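Local coordinates for protein CofB (Escherichia coli, PDB 5AX6) that serves as the minor pilin subunit of the type IVb pilus CFA/III and forms a homotrimer thought to take part in pilus assembly, at the interface of chains A and B. Residues are numbered along the deposited sequence; one frame, centred on the assembly and turned at random. Chains: chain A/B, CofB.

The four contacts follow one another along the elongated trimer in the order 4, 2, 3, 1. Centres of their C-alpha atoms lie about 30 Å apart from contact 4 to contact 2, 40 Å from contact 2 to contact 3 and 36 Å from contact 3 to contact 1, whereas contacts 4 and 1 are about 102 Å apart, so the line is almost straight. Contact 3 uses strand 327-333 and Ile346 from both chains, and contact 1 uses strand 438-448 from both. Contacts 2 and 4 pair different residues. The chains are thus held together at points spread over about 100 Å of the elongated assembly.

Contact 1: the interface of chains A and B. Residues chain A 408-410, 436-437, 439; chain B 439-442.
Peptide groups are the flat units that meet where A:Ile408 pairs with B:Thr442, an antiparallel bridge between strand 398-409 of one chain and strand 438-448 of the other. The amide of B:Thr442 reaches A:Ile408 O (N to O 2.7 Å), while A:Ile408 N donates in return to B:Thr442 O. One step on, A:Val409 bridges B:Gly441, whose positive phi of 123° is readily tolerated by glycine. A:Ala410 N then binds B:Ser440 O at 2.8 Å, and A:Leu439 N binds B:Leu439 O at 2.7 Å.

B:Ser440 carries the main side-chain contact. Its hydroxyl lies anti to its own carbonyl carbon (chi1 -70°), which brings OG to A:Gly437 O at 2.7 Å, with the donor tilted 21° from that carbonyl plane. The CB of the same serine lies against the methyl CD1 of A:Leu436 at 3.7 Å, so the residue is held by its hydroxyl, its carbonyl and its methylene together. A:Leu439 CD2 adds a looser touch at B:Gly441 CA, 4.1 Å away. By extending backbone pairing from one subunit to the next, the site ties the C-terminal domains together in the homotrimer.

Contact 2: the interface of chains A and B. Residues chain A 237-239; chain B 27, 235, 242-245.
B:Leu235 puts its methyl CD2 against A:Ala237 CA at 3.8 Å, a small apolar centre in a loop-to-loop contact of this type IVb minor pilin. A:Ala237 CB meets B:Gly242 O beside it. Further along the loop, A:Gly239 CA lies against the CG methylene of B:Lys245 (3.8 Å). That lysine chain runs extended past CG, which brings its CE to A:Gly239 O at 3.5 Å.

Between these patches the backbone amide of B:Asp244 donates to A:Ala237 O, N to O 2.8 Å. The B:Asp244 side chain turns anti to its own carbonyl carbon (chi1 -67°), laying the carboxylate face over A:Ala237 O, with OD2 reaching A:Asp238 CA. From there B:Asp244 OD2 binds a water at 2.8 Å, and the same water lies 3.0 Å from A:Asp238 O, linking the two loops.

At the rim A:Asp238, with CG wedged between its backbone N and carbonyl carbon (chi1 63°), directs its carboxylate to B:Glu27. OD2 and the B:Glu27 OE2 are 3.4 Å apart, their carboxylate planes turned 75° to each other; two negative charges here would repel unless a proton or the surroundings offset them.

Contact 3: the interface of chains A and B. Residues chain A 326-328, 346; chain B 328-330, 344-347.
A:Ile346 drives its tip into chain B, where B:Val330, B:Ile346 and B:Ile328 receive it. Its CG1 branch lies anti to the carbonyl carbon (chi1 -63°) and the chain stays extended at chi2 163°, which carries CD1 to the middle of the group. There the methyl touches B:Val330 CG2 at 3.5 Å, B:Ile346 CG1 at 3.5 Å and B:Ile328 CG2 at 3.6 Å. The two Ile346 side chains run at about a right angle, whereas the two Ile328 side chains point tip to tip, A:Ile328 CG1 against B:Ile328 CG2. Because Ile328 and Ile346 occur on both sides, this packing probably lies near the trimer axis. Surface buried by A:Ile346 is the largest of any residue in this patch, in keeping with its central place.

Away from this packing the contact is looser. A:Asn327 passes B:Val330 at about a right angle, with its amide OD1 3.8 Å from B:Val330 CG1, and B:Thr345 comes nearest to A:Ile346 CG2 with its backbone carbonyl oxygen, at 4.2 Å. A backbone hydrogen bond still anchors this flank: A:Ala326 N donates to B:Leu329 O at 3.0 Å. On the far side of A:Ile346, B:Arg344 NH2 donates to A:Ile346 O (2.8 Å), the oxygen lying nearly in the guanidinium plane, while B:Val330 CB sits 3.9 Å above the centre of one guanidinium face.

Contact 4: the interface of chains A and B. Residues chain A 62-64, 179, 181, 204; chain B 48, 134.
The phenolic oxygen of A:Tyr181 is gripped from both chains, by the side-chain amides of B:Gln48 and A:Asn64. Tyrosine and glutamine reach tip to tip; as modelled, OH is 2.7 Å from B:Gln48 OE1, in the amide plane. Behind it, OH lies 2.9 Å from A:Asn64 OD1, above the plane of that amide. The glutamine chain is extended beyond CG (chi2 -172°), which carries its amide up to the hydroxyl.

The placing of this amide as modelled is doubtful. B:Gln48 OE1 lies 3.0 Å from A:Asp179 OD2, two acceptors, and NE2 lies 3.2 Å from A:Asn64 ND2, two donors. Exchanging oxygen and nitrogen would suit both neighbours and let the tyrosine donate to A:Asn64 OD1. A:Asp179 also joins the glutamine backbone through a water, which is 2.6 Å from OD2 and 2.9 Å from B:Gln48 N.

A:Thr204 CG2 and A:Leu63 O lie over opposite faces of the tyrosine ring, each toward the rim, and probably help to fix it. A:Asn64 is positioned by its backbone N, which donates to A:Asp62 OD1 at 2.8 Å. Both chains contribute parts of their pilin domains here, A:Asp179 and A:Tyr181 from strand 179-185, the other residues from loops.

Contact 1: the interface of chains A and B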
ATOM      1  N   ILE A 408       1.827 -29.806 -42.073  1.00 18.07           N
ATOM      2  CA  ILE A 408       2.436 -29.631 -43.383  1.00 17.32           C
ATOM      3  C   ILE A 408       2.319 -30.921 -44.173  1.00 20.42           C
ATOM      4  O   ILE A 408       2.732 -31.975 -43.701  1.00 21.04           O
ATOM      5  CB  ILE A 408       3.935 -29.210 -43.275  1.00 23.72           C
ATOM      6  CG1 ILE A 408       4.555 -29.045 -44.666  1.00 19.70           C
ATOM      7  CG2 ILE A 408       4.742 -30.224 -42.454  1.00 19.49           C
ATOM      8  CD1 ILE A 408       6.029 -28.587 -44.632  1.00 23.64           C
ATOM      9  N   VAL A 409       1.717 -30.851 -45.359  1.00 20.85           N
ATOM     10  CA  VAL A 409       1.671 -32.023 -46.229  1.00 19.05           C
ATOM     11  C   VAL A 409       2.016 -31.659 -47.670  1.00 19.63           C
ATOM     12  O   VAL A 409       1.784 -30.530 -48.129  1.00 23.40           O
ATOM     13  CB  VAL A 409       0.283 -32.737 -46.199  1.00 17.25           C
ATOM     14  CG1 VAL A 409       0.017 -33.341 -44.820  1.00 22.69           C
ATOM     15  CG2 VAL A 409      -0.830 -31.769 -46.604  1.00 25.49           C
ATOM     16  N   ALA A 410       2.605 -32.628 -48.361  1.00 24.76           N
ATOM     17  CA  ALA A 410       3.006 -32.467 -49.748  1.00 26.54           C
ATOM     18  C   ALA A 410       1.821 -32.723 -50.675  1.00 27.74           C
ATOM     19  O   ALA A 410       1.789 -33.717 -51.400  1.00 28.10           O
ATOM     20  CB  ALA A 410       4.156 -33.408 -50.071  1.00 22.39           C
ATOM     21  N   LEU A 436      -0.981 -37.148 -51.661  1.00 35.81           N
ATOM     22  CA  LEU A 436       0.318 -36.671 -51.192  1.00 36.27           C
ATOM     23  C   LEU A 436       1.506 -37.139 -52.031  1.00 36.71           C
ATOM     24  O   LEU A 436       1.591 -38.298 -52.433  1.00 36.44           O
ATOM     25  CB  LEU A 436       0.525 -37.073 -49.724  1.00 32.07           C
ATOM     26  CG  LEU A 436      -0.498 -36.512 -48.721  1.00 38.33           C
ATOM     27  CD1 LEU A 436       0.029 -36.586 -47.290  1.00 37.91           C
ATOM     28  CD2 LEU A 436      -0.941 -35.081 -49.060  1.00 34.85           C
ATOM     29  N   GLY A 437       2.419 -36.210 -52.299  1.00 28.12           N
ATOM     30  CA  GLY A 437       3.685 -36.541 -52.931  1.00 29.55           C
ATOM     31  C   GLY A 437       4.767 -36.652 -51.872  1.00 29.86           C
ATOM     32  O   GLY A 437       4.469 -36.966 -50.712  1.00 29.63           O
ATOM     33  N   LEU A 439       7.641 -34.781 -49.613  1.00 24.40           N
ATOM     34  CA  LEU A 439       7.979 -33.454 -49.123  1.00 21.34           C
ATOM     35  C   LEU A 439       9.474 -33.157 -49.291  1.00 24.83           C
ATOM     36  O   LEU A 439      10.315 -33.987 -48.940  1.00 24.85           O
ATOM     37  CB  LEU A 439       7.577 -33.357 -47.649  1.00 23.46           C
ATOM     38  CG  LEU A 439       7.547 -32.024 -46.935  1.00 31.81           C
ATOM     39  CD1 LEU A 439       6.589 -31.081 -47.657  1.00 26.15           C
ATOM     40  CD2 LEU A 439       7.111 -32.288 -45.492  1.00 25.79           C
TER
ATOM     41  N   LEU B 439       9.104 -38.623 -46.421  1.00 24.40           N
ATOM     42  CA  LEU B 439       8.011 -37.990 -45.700  1.00 21.34           C
ATOM     43  C   LEU B 439       7.022 -37.316 -46.658  1.00 24.83           C
ATOM     44  O   LEU B 439       7.433 -36.591 -47.565  1.00 24.85           O
ATOM     45  CB  LEU B 439       8.595 -36.965 -44.725  1.00 23.46           C
ATOM     46  CG  LEU B 439       7.739 -36.341 -43.644  1.00 31.81           C
ATOM     47  CD1 LEU B 439       7.169 -37.439 -42.751  1.00 26.15           C
ATOM     48  CD2 LEU B 439       8.627 -35.371 -42.862  1.00 25.79           C
ATOM     49  N   SER B 440       5.726 -37.557 -46.472  1.00 22.56           N
ATOM     50  CA  SER B 440       4.709 -36.780 -47.184  1.00 25.86           C
ATOM     51  C   SER B 440       4.232 -35.621 -46.311  1.00 26.65           C
ATOM     52  O   SER B 440       3.655 -34.640 -46.801  1.00 26.87           O
ATOM     53  CB  SER B 440       3.524 -37.652 -47.579  1.00 22.21           C
ATOM     54  OG  SER B 440       3.897 -38.559 -48.599  1.00 31.76           O
ATOM     55  N   GLY B 441       4.462 -35.754 -45.010  1.00 24.44           N
ATOM     56  CA  GLY B 441       4.092 -34.716 -44.064  1.00 26.32           C
ATOM     57  C   GLY B 441       3.163 -35.208 -42.976  1.00 25.84           C
ATOM     58  O   GLY B 441       3.008 -36.407 -42.777  1.00 23.19           O
ATOM     59  N   THR B 442       2.531 -34.271 -42.273  1.00 25.03           N
ATOM     60  CA  THR B 442       1.636 -34.637 -41.188  1.00 23.08           C
ATOM     61  C   THR B 442       0.520 -33.614 -41.034  1.00 23.84           C
ATOM     62  O   THR B 442       0.724 -32.405 -41.210  1.00 19.22           O
ATOM     63  CB  THR B 442       2.400 -34.781 -39.842  1.00 24.77           C
ATOM     64  OG1 THR B 442       1.474 -35.106 -38.798  1.00 23.31           O
ATOM     65  CG2 THR B 442       3.102 -33.484 -39.478  1.00 22.20           C
TER

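Contact 2: the interface of chains A and B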
ATOM      1  N   ALA A 237      -4.594  16.279  11.485  1.00 15.03           N
ATOM      2  CA  ALA A 237      -5.486  16.226  10.335  1.00 16.41           C
ATOM      3  C   ALA A 237      -4.842  16.864   9.096  1.00 21.23           C
ATOM      4  O   ALA A 237      -5.076  16.424   7.960  1.00 20.64           O
ATOM      5  CB  ALA A 237      -6.812  16.905  10.668  1.00 18.90           C
ATOM      6  N   ASP A 238      -3.997  17.872   9.296  1.00 17.06           N
ATOM      7  CA  ASP A 238      -3.405  18.539   8.134  1.00 18.19           C
ATOM      8  C   ASP A 238      -2.074  17.918   7.697  1.00 20.40           C
ATOM      9  O   ASP A 238      -1.434  18.407   6.762  1.00 17.95           O
ATOM     10  CB  ASP A 238      -3.234  20.055   8.392  1.00 20.44           C
ATOM     11  CG  ASP A 238      -2.281  20.370   9.542  1.00 21.10           C
ATOM     12  OD1 ASP A 238      -1.510  19.486   9.996  1.00 19.16           O
ATOM     13  OD2 ASP A 238      -2.291  21.534   9.997  1.00 21.18           O
ATOM     14  N   GLY A 239      -1.646  16.854   8.378  1.00 17.50           N
ATOM     15  CA  GLY A 239      -0.496  16.088   7.922  1.00 17.59           C
ATOM     16  C   GLY A 239       0.847  16.713   8.241  1.00 19.36           C
ATOM     17  O   GLY A 239       1.876  16.267   7.735  1.00 19.44           O
TER
ATOM     18  N   GLU B  27      -2.104  26.111  13.882  1.00 18.03           N
ATOM     19  CA  GLU B  27      -0.707  25.770  13.604  1.00 20.79           C
ATOM     20  C   GLU B  27       0.230  26.607  14.459  1.00 24.16           C
ATOM     21  O   GLU B  27       0.468  27.772  14.162  1.00 23.16           O
ATOM     22  CB  GLU B  27      -0.376  25.960  12.112  1.00 18.12           C
ATOM     23  CG  GLU B  27      -1.136  25.015  11.209  1.00 23.58           C
ATOM     24  CD  GLU B  27      -0.881  25.247   9.717  1.00 26.89           C
ATOM     25  OE1 GLU B  27       0.022  26.038   9.366  1.00 20.70           O
ATOM     26  OE2 GLU B  27      -1.595  24.629   8.899  1.00 22.35           O
ATOM     27  N   LEU B 235      -5.420  13.329  14.323  1.00 12.07           N
ATOM     28  CA  LEU B 235      -5.949  12.024  13.930  1.00 15.57           C
ATOM     29  C   LEU B 235      -6.321  11.229  15.175  1.00 16.35           C
ATOM     30  O   LEU B 235      -5.658  11.331  16.211  1.00 16.37           O
ATOM     31  CB  LEU B 235      -4.933  11.240  13.088  1.00 14.33           C
ATOM     32  CG  LEU B 235      -4.435  11.919  11.803  1.00 14.00           C
ATOM     33  CD1 LEU B 235      -3.612  10.903  10.999  1.00 13.84           C
ATOM     34  CD2 LEU B 235      -5.606  12.470  10.953  1.00 15.25           C
ATOM     35  N   GLY B 242     -10.357  12.655   9.285  1.00 18.02           N
ATOM     36  CA  GLY B 242      -9.634  12.402   8.039  1.00 17.72           C
ATOM     37  C   GLY B 242      -8.257  13.041   7.988  1.00 19.00           C
ATOM     38  O   GLY B 242      -8.020  14.098   8.586  1.00 19.62           O
ATOM     39  N   ALA B 243      -7.339  12.406   7.266  1.00 14.14           N
ATOM     40  CA  ALA B 243      -6.024  12.980   7.041  1.00 18.16           C
ATOM     41  C   ALA B 243      -5.909  13.643   5.661  1.00 16.78           C
ATOM     42  O   ALA B 243      -6.244  13.035   4.627  1.00 15.08           O
ATOM     43  CB  ALA B 243      -4.952  11.900   7.187  1.00 15.70           C
ATOM     44  N   ASP B 244      -5.396  14.867   5.634  1.00 14.30           N
ATOM     45  CA  ASP B 244      -5.032  15.491   4.362  1.00 16.60           C
ATOM     46  C   ASP B 244      -3.908  14.712   3.710  1.00 18.66           C
ATOM     47  O   ASP B 244      -3.866  14.545   2.492  1.00 20.13           O
ATOM     48  CB  ASP B 244      -4.579  16.932   4.552  1.00 19.98           C
ATOM     49  CG  ASP B 244      -5.703  17.848   5.009  1.00 26.88           C
ATOM     50  OD1 ASP B 244      -6.877  17.423   4.997  1.00 24.55           O
ATOM     51  OD2 ASP B 244      -5.394  18.996   5.382  1.00 23.21           O
ATOM     52  N   LYS B 245      -2.966  14.277   4.537  0.69 17.15           N
ATOM     53  CA  LYS B 245      -1.854  13.449   4.097  0.69 15.80           C
ATOM     54  C   LYS B 245      -1.260  12.796   5.327  0.69 18.04           C
ATOM     55  O   LYS B 245      -1.576  13.187   6.441  0.69 16.90           O
ATOM     56  CB  LYS B 245      -0.785  14.271   3.357  0.69 17.83           C
ATOM     57  CG  LYS B 245      -0.023  15.264   4.243  0.69 18.81           C
ATOM     58  CD  LYS B 245       1.006  16.061   3.434  0.69 23.78           C
ATOM     59  CE  LYS B 245       1.835  16.978   4.325  0.69 28.55           C
ATOM     60  NZ  LYS B 245       2.865  17.744   3.556  0.69 26.46           N
TER
HETATM   61  O   HOH W   1      -2.896  19.876   4.623  1.00 30.88           O

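Contact 3: the interface of chains A and B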
ATOM      1  N   ALA A 326      -2.093  -6.440 -16.400  1.00 17.46           N
ATOM      2  CA  ALA A 326      -0.921  -5.579 -16.475  1.00 20.52           C
ATOM      3  C   ALA A 326      -0.034  -6.001 -17.639  1.00 19.05           C
ATOM      4  O   ALA A 326      -0.133  -7.139 -18.113  1.00 20.53           O
ATOM      5  CB  ALA A 326      -0.127  -5.640 -15.168  1.00 18.77           C
ATOM      6  N   ASN A 327       0.823  -5.092 -18.096  1.00 20.75           N
ATOM      7  CA  ASN A 327       1.953  -5.470 -18.941  1.00 19.72           C
ATOM      8  C   ASN A 327       3.091  -5.940 -18.059  1.00 23.16           C
ATOM      9  O   ASN A 327       3.416  -5.289 -17.071  1.00 20.51           O
ATOM     10  CB  ASN A 327       2.416  -4.302 -19.800  1.00 19.32           C
ATOM     11  CG  ASN A 327       1.349  -3.833 -20.740  1.00 25.42           C
ATOM     12  OD1 ASN A 327       0.624  -4.641 -21.314  1.00 25.71           O
ATOM     13  ND2 ASN A 327       1.242  -2.524 -20.911  1.00 26.34           N
ATOM     14  N   ILE A 328       3.687  -7.075 -18.401  1.00 17.94           N
ATOM     15  CA  ILE A 328       4.791  -7.601 -17.604  1.00 14.50           C
ATOM     16  C   ILE A 328       6.065  -7.545 -18.400  1.00 18.54           C
ATOM     17  O   ILE A 328       6.071  -7.862 -19.586  1.00 19.25           O
ATOM     18  CB  ILE A 328       4.551  -9.058 -17.147  1.00 15.37           C
ATOM     19  CG1 ILE A 328       3.279  -9.144 -16.292  1.00 16.52           C
ATOM     20  CG2 ILE A 328       5.785  -9.589 -16.393  1.00 16.05           C
ATOM     21  CD1 ILE A 328       3.303  -8.281 -15.011  1.00 17.88           C
ATOM     22  N   ILE A 346       5.249 -11.019 -22.117  1.00 15.67           N
ATOM     23  CA  ILE A 346       4.470 -12.240 -22.252  1.00 14.23           C
ATOM     24  C   ILE A 346       4.017 -12.409 -23.699  1.00 16.07           C
ATOM     25  O   ILE A 346       3.416 -11.496 -24.277  1.00 14.96           O
ATOM     26  CB  ILE A 346       3.258 -12.199 -21.311  1.00 14.26           C
ATOM     27  CG1 ILE A 346       3.750 -12.151 -19.854  1.00 11.74           C
ATOM     28  CG2 ILE A 346       2.312 -13.383 -21.576  1.00 17.09           C
ATOM     29  CD1 ILE A 346       2.670 -11.692 -18.855  1.00 14.93           C
TER
ATOM     30  N   ILE B 328      -1.827 -13.696 -14.537  1.00 17.94           N
ATOM     31  CA  ILE B 328      -1.644 -12.445 -15.266  1.00 14.50           C
ATOM     32  C   ILE B 328      -2.536 -12.426 -16.476  1.00 18.54           C
ATOM     33  O   ILE B 328      -2.662 -13.429 -17.171  1.00 19.25           O
ATOM     34  CB  ILE B 328      -0.181 -12.232 -15.720  1.00 15.37           C
ATOM     35  CG1 ILE B 328       0.754 -12.202 -14.503  1.00 16.52           C
ATOM     36  CG2 ILE B 328      -0.068 -10.947 -16.562  1.00 16.05           C
ATOM     37  CD1 ILE B 328       0.446 -11.086 -13.480  1.00 17.88           C
ATOM     38  N   LEU B 329      -3.179 -11.286 -16.694  1.00 18.03           N
ATOM     39  CA  LEU B 329      -3.838 -11.006 -17.956  1.00 17.08           C
ATOM     40  C   LEU B 329      -3.090  -9.898 -18.665  1.00 18.85           C
ATOM     41  O   LEU B 329      -2.755  -8.890 -18.046  1.00 18.24           O
ATOM     42  CB  LEU B 329      -5.289 -10.584 -17.739  1.00 19.96           C
ATOM     43  CG  LEU B 329      -6.263 -11.715 -17.448  1.00 25.87           C
ATOM     44  CD1 LEU B 329      -7.679 -11.146 -17.256  1.00 21.87           C
ATOM     45  CD2 LEU B 329      -6.209 -12.720 -18.594  1.00 25.04           C
ATOM     46  N   VAL B 330      -2.858 -10.068 -19.965  1.00 16.79           N
ATOM     47  CA  VAL B 330      -2.260  -9.000 -20.768  1.00 19.36           C
ATOM     48  C   VAL B 330      -3.236  -8.552 -21.832  1.00 22.79           C
ATOM     49  O   VAL B 330      -3.812  -9.384 -22.530  1.00 18.49           O
ATOM     50  CB  VAL B 330      -0.956  -9.450 -21.446  1.00 18.09           C
ATOM     51  CG1 VAL B 330      -0.273  -8.258 -22.135  1.00 23.78           C
ATOM     52  CG2 VAL B 330      -0.017 -10.068 -20.419  1.00 22.13           C
ATOM     53  N   ARG B 344      -4.985 -12.063 -22.949  1.00 17.82           N
ATOM     54  CA  ARG B 344      -4.358 -13.386 -22.933  1.00 18.27           C
ATOM     55  C   ARG B 344      -3.663 -13.642 -21.607  1.00 16.42           C
ATOM     56  O   ARG B 344      -3.334 -12.699 -20.878  1.00 17.39           O
ATOM     57  CB  ARG B 344      -3.341 -13.526 -24.065  1.00 18.05           C
ATOM     58  CG  ARG B 344      -2.093 -12.689 -23.856  1.00 18.10           C
ATOM     59  CD  ARG B 344      -1.335 -12.548 -25.162  1.00 20.86           C
ATOM     60  NE  ARG B 344      -0.079 -11.830 -25.012  1.00 19.67           N
ATOM     61  CZ  ARG B 344       0.050 -10.520 -25.141  1.00 27.56           C
ATOM     62  NH1 ARG B 344      -1.020  -9.763 -25.387  1.00 23.89           N
ATOM     63  NH2 ARG B 344       1.246  -9.962 -24.999  1.00 25.67           N
ATOM     64  N   THR B 345      -3.413 -14.916 -21.316  1.00 15.77           N
ATOM     65  CA  THR B 345      -2.687 -15.298 -20.106  1.00 16.59           C
ATOM     66  C   THR B 345      -1.301 -15.807 -20.478  1.00 14.48           C
ATOM     67  O   THR B 345      -0.979 -15.958 -21.646  1.00 16.65           O
ATOM     68  CB  THR B 345      -3.419 -16.406 -19.315  1.00 19.11           C
ATOM     69  OG1 THR B 345      -3.543 -17.564 -20.146  1.00 18.39           O
ATOM     70  CG2 THR B 345      -4.808 -15.962 -18.898  1.00 18.99           C
ATOM     71  N   ILE B 346      -0.496 -16.093 -19.465  1.00 15.67           N
ATOM     72  CA  ILE B 346       0.828 -16.663 -19.663  1.00 14.23           C
ATOM     73  C   ILE B 346       0.707 -18.129 -20.064  1.00 16.07           C
ATOM     74  O   ILE B 346       0.042 -18.914 -19.377  1.00 14.96           O
ATOM     75  CB  ILE B 346       1.658 -16.524 -18.379  1.00 14.26           C
ATOM     76  CG1 ILE B 346       1.864 -15.032 -18.069  1.00 11.74           C
ATOM     77  CG2 ILE B 346       2.987 -17.292 -18.495  1.00 17.09           C
ATOM     78  CD1 ILE B 346       2.308 -14.760 -16.618  1.00 14.93           C
ATOM     79  N   PRO B 347       1.352 -18.518 -21.168  1.00 16.10           N
ATOM     80  CA  PRO B 347       1.195 -19.901 -21.636  1.00 15.28           C
ATOM     81  C   PRO B 347       1.989 -20.913 -20.821  1.00 19.71           C
ATOM     82  O   PRO B 347       2.899 -20.537 -20.073  1.00 18.10           O
ATOM     83  CB  PRO B 347       1.726 -19.842 -23.063  1.00 16.06           C
ATOM     84  CG  PRO B 347       2.787 -18.774 -23.000  1.00 18.81           C
ATOM     85  CD  PRO B 347       2.212 -17.728 -22.065  1.00 16.24           C
TER

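Contact 4: the interface of chains A and B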
ATOM      1  N   ASP A  62       3.662  30.356  34.058  1.00 24.23           N
ATOM      2  CA  ASP A  62       3.985  31.577  33.331  1.00 27.04           C
ATOM      3  C   ASP A  62       5.496  31.643  33.116  1.00 22.77           C
ATOM      4  O   ASP A  62       6.256  31.560  34.075  1.00 23.71           O
ATOM      5  CB  ASP A  62       3.479  32.801  34.116  1.00 30.71           C
ATOM      6  CG  ASP A  62       3.619  34.116  33.347  1.00 37.64           C
ATOM      7  OD1 ASP A  62       4.561  34.281  32.542  1.00 38.85           O
ATOM      8  OD2 ASP A  62       2.775  35.005  33.576  1.00 49.30           O
ATOM      9  N   LEU A  63       5.928  31.778  31.864  1.00 18.87           N
ATOM     10  CA  LEU A  63       7.357  31.855  31.552  1.00 26.05           C
ATOM     11  C   LEU A  63       8.081  32.962  32.323  1.00 29.04           C
ATOM     12  O   LEU A  63       9.306  32.915  32.513  1.00 24.67           O
ATOM     13  CB  LEU A  63       7.555  32.065  30.054  1.00 26.99           C
ATOM     14  CG  LEU A  63       7.442  30.813  29.185  1.00 31.94           C
ATOM     15  CD1 LEU A  63       7.243  31.203  27.719  1.00 34.22           C
ATOM     16  CD2 LEU A  63       8.684  29.944  29.353  1.00 26.28           C
ATOM     17  N   ASN A  64       7.323  33.959  32.770  1.00 26.53           N
ATOM     18  CA  ASN A  64       7.926  35.114  33.416  1.00 24.56           C
ATOM     19  C   ASN A  64       7.889  35.045  34.936  1.00 26.60           C
ATOM     20  O   ASN A  64       8.414  35.925  35.612  1.00 28.31           O
ATOM     21  CB  ASN A  64       7.246  36.394  32.920  1.00 28.63           C
ATOM     22  CG  ASN A  64       7.458  36.610  31.442  1.00 30.25           C
ATOM     23  OD1 ASN A  64       8.594  36.743  30.984  1.00 30.62           O
ATOM     24  ND2 ASN A  64       6.371  36.626  30.678  1.00 35.83           N
ATOM     25  N   ASP A 179      10.382  29.043  24.111  1.00 24.01           N
ATOM     26  CA  ASP A 179      11.150  30.272  24.218  1.00 24.12           C
ATOM     27  C   ASP A 179      12.505  29.987  24.838  1.00 30.54           C
ATOM     28  O   ASP A 179      12.800  28.854  25.271  1.00 24.29           O
ATOM     29  CB  ASP A 179      10.410  31.345  25.036  1.00 27.88           C
ATOM     30  CG  ASP A 179      10.604  32.760  24.461  1.00 37.97           C
ATOM     31  OD1 ASP A 179      11.731  33.099  24.019  1.00 34.89           O
ATOM     32  OD2 ASP A 179       9.621  33.530  24.426  1.00 39.80           O
ATOM     33  N   TYR A 181      15.225  31.961  27.531  1.00 22.89           N
ATOM     34  CA  TYR A 181      15.441  33.056  28.466  1.00 22.51           C
ATOM     35  C   TYR A 181      16.882  33.076  28.923  1.00 24.59           C
ATOM     36  O   TYR A 181      17.531  32.033  29.019  1.00 23.00           O
ATOM     37  CB  TYR A 181      14.522  32.935  29.688  1.00 18.98           C
ATOM     38  CG  TYR A 181      13.122  33.440  29.483  1.00 23.75           C
ATOM     39  CD1 TYR A 181      12.687  34.599  30.109  1.00 25.28           C
ATOM     40  CD2 TYR A 181      12.233  32.769  28.656  1.00 22.49           C
ATOM     41  CE1 TYR A 181      11.395  35.068  29.928  1.00 26.17           C
ATOM     42  CE2 TYR A 181      10.944  33.222  28.467  1.00 24.22           C
ATOM     43  CZ  TYR A 181      10.528  34.374  29.109  1.00 31.93           C
ATOM     44  OH  TYR A 181       9.245  34.829  28.918  1.00 27.82           O
ATOM     45  N   THR A 204      14.335  37.721  27.445  1.00 26.91           N
ATOM     46  CA  THR A 204      14.302  36.616  26.482  1.00 26.51           C
ATOM     47  C   THR A 204      15.460  36.784  25.540  1.00 34.87           C
ATOM     48  O   THR A 204      16.002  37.884  25.417  1.00 33.13           O
ATOM     49  CB  THR A 204      13.004  36.586  25.679  1.00 30.72           C
ATOM     50  OG1 THR A 204      12.923  37.772  24.882  1.00 36.71           O
ATOM     51  CG2 THR A 204      11.808  36.504  26.606  1.00 29.84           C
TER
ATOM     52  N   GLN B  48       5.986  35.954  22.064  1.00 29.20           N
ATOM     53  CA  GLN B  48       5.823  37.013  23.064  1.00 32.95           C
ATOM     54  C   GLN B  48       6.154  38.396  22.517  1.00 33.16           C
ATOM     55  O   GLN B  48       5.709  39.407  23.054  1.00 36.82           O
ATOM     56  CB  GLN B  48       6.702  36.742  24.283  1.00 37.40           C
ATOM     57  CG  GLN B  48       6.199  35.658  25.201  1.00 39.40           C
ATOM     58  CD  GLN B  48       7.018  35.573  26.483  1.00 45.70           C
ATOM     59  OE1 GLN B  48       7.953  34.778  26.585  1.00 37.40           O
ATOM     60  NE2 GLN B  48       6.671  36.401  27.465  1.00 33.23           N
ATOM     61  N   THR B 134      -1.138  35.190  29.528  1.00 35.43           N
ATOM     62  CA  THR B 134       0.192  35.500  29.029  1.00 34.47           C
ATOM     63  C   THR B 134       0.164  36.045  27.597  1.00 40.12           C
ATOM     64  O   THR B 134      -0.762  35.769  26.834  1.00 32.83           O
ATOM     65  CB  THR B 134       1.101  34.261  29.079  1.00 39.66           C
ATOM     66  OG1 THR B 134       2.452  34.650  28.807  1.00 50.95           O
ATOM     67  CG2 THR B 134       0.658  33.232  28.053  1.00 36.41           C
TER
HETATM   68  O   HOH W   2       7.670  33.616  22.670  1.00 37.93           O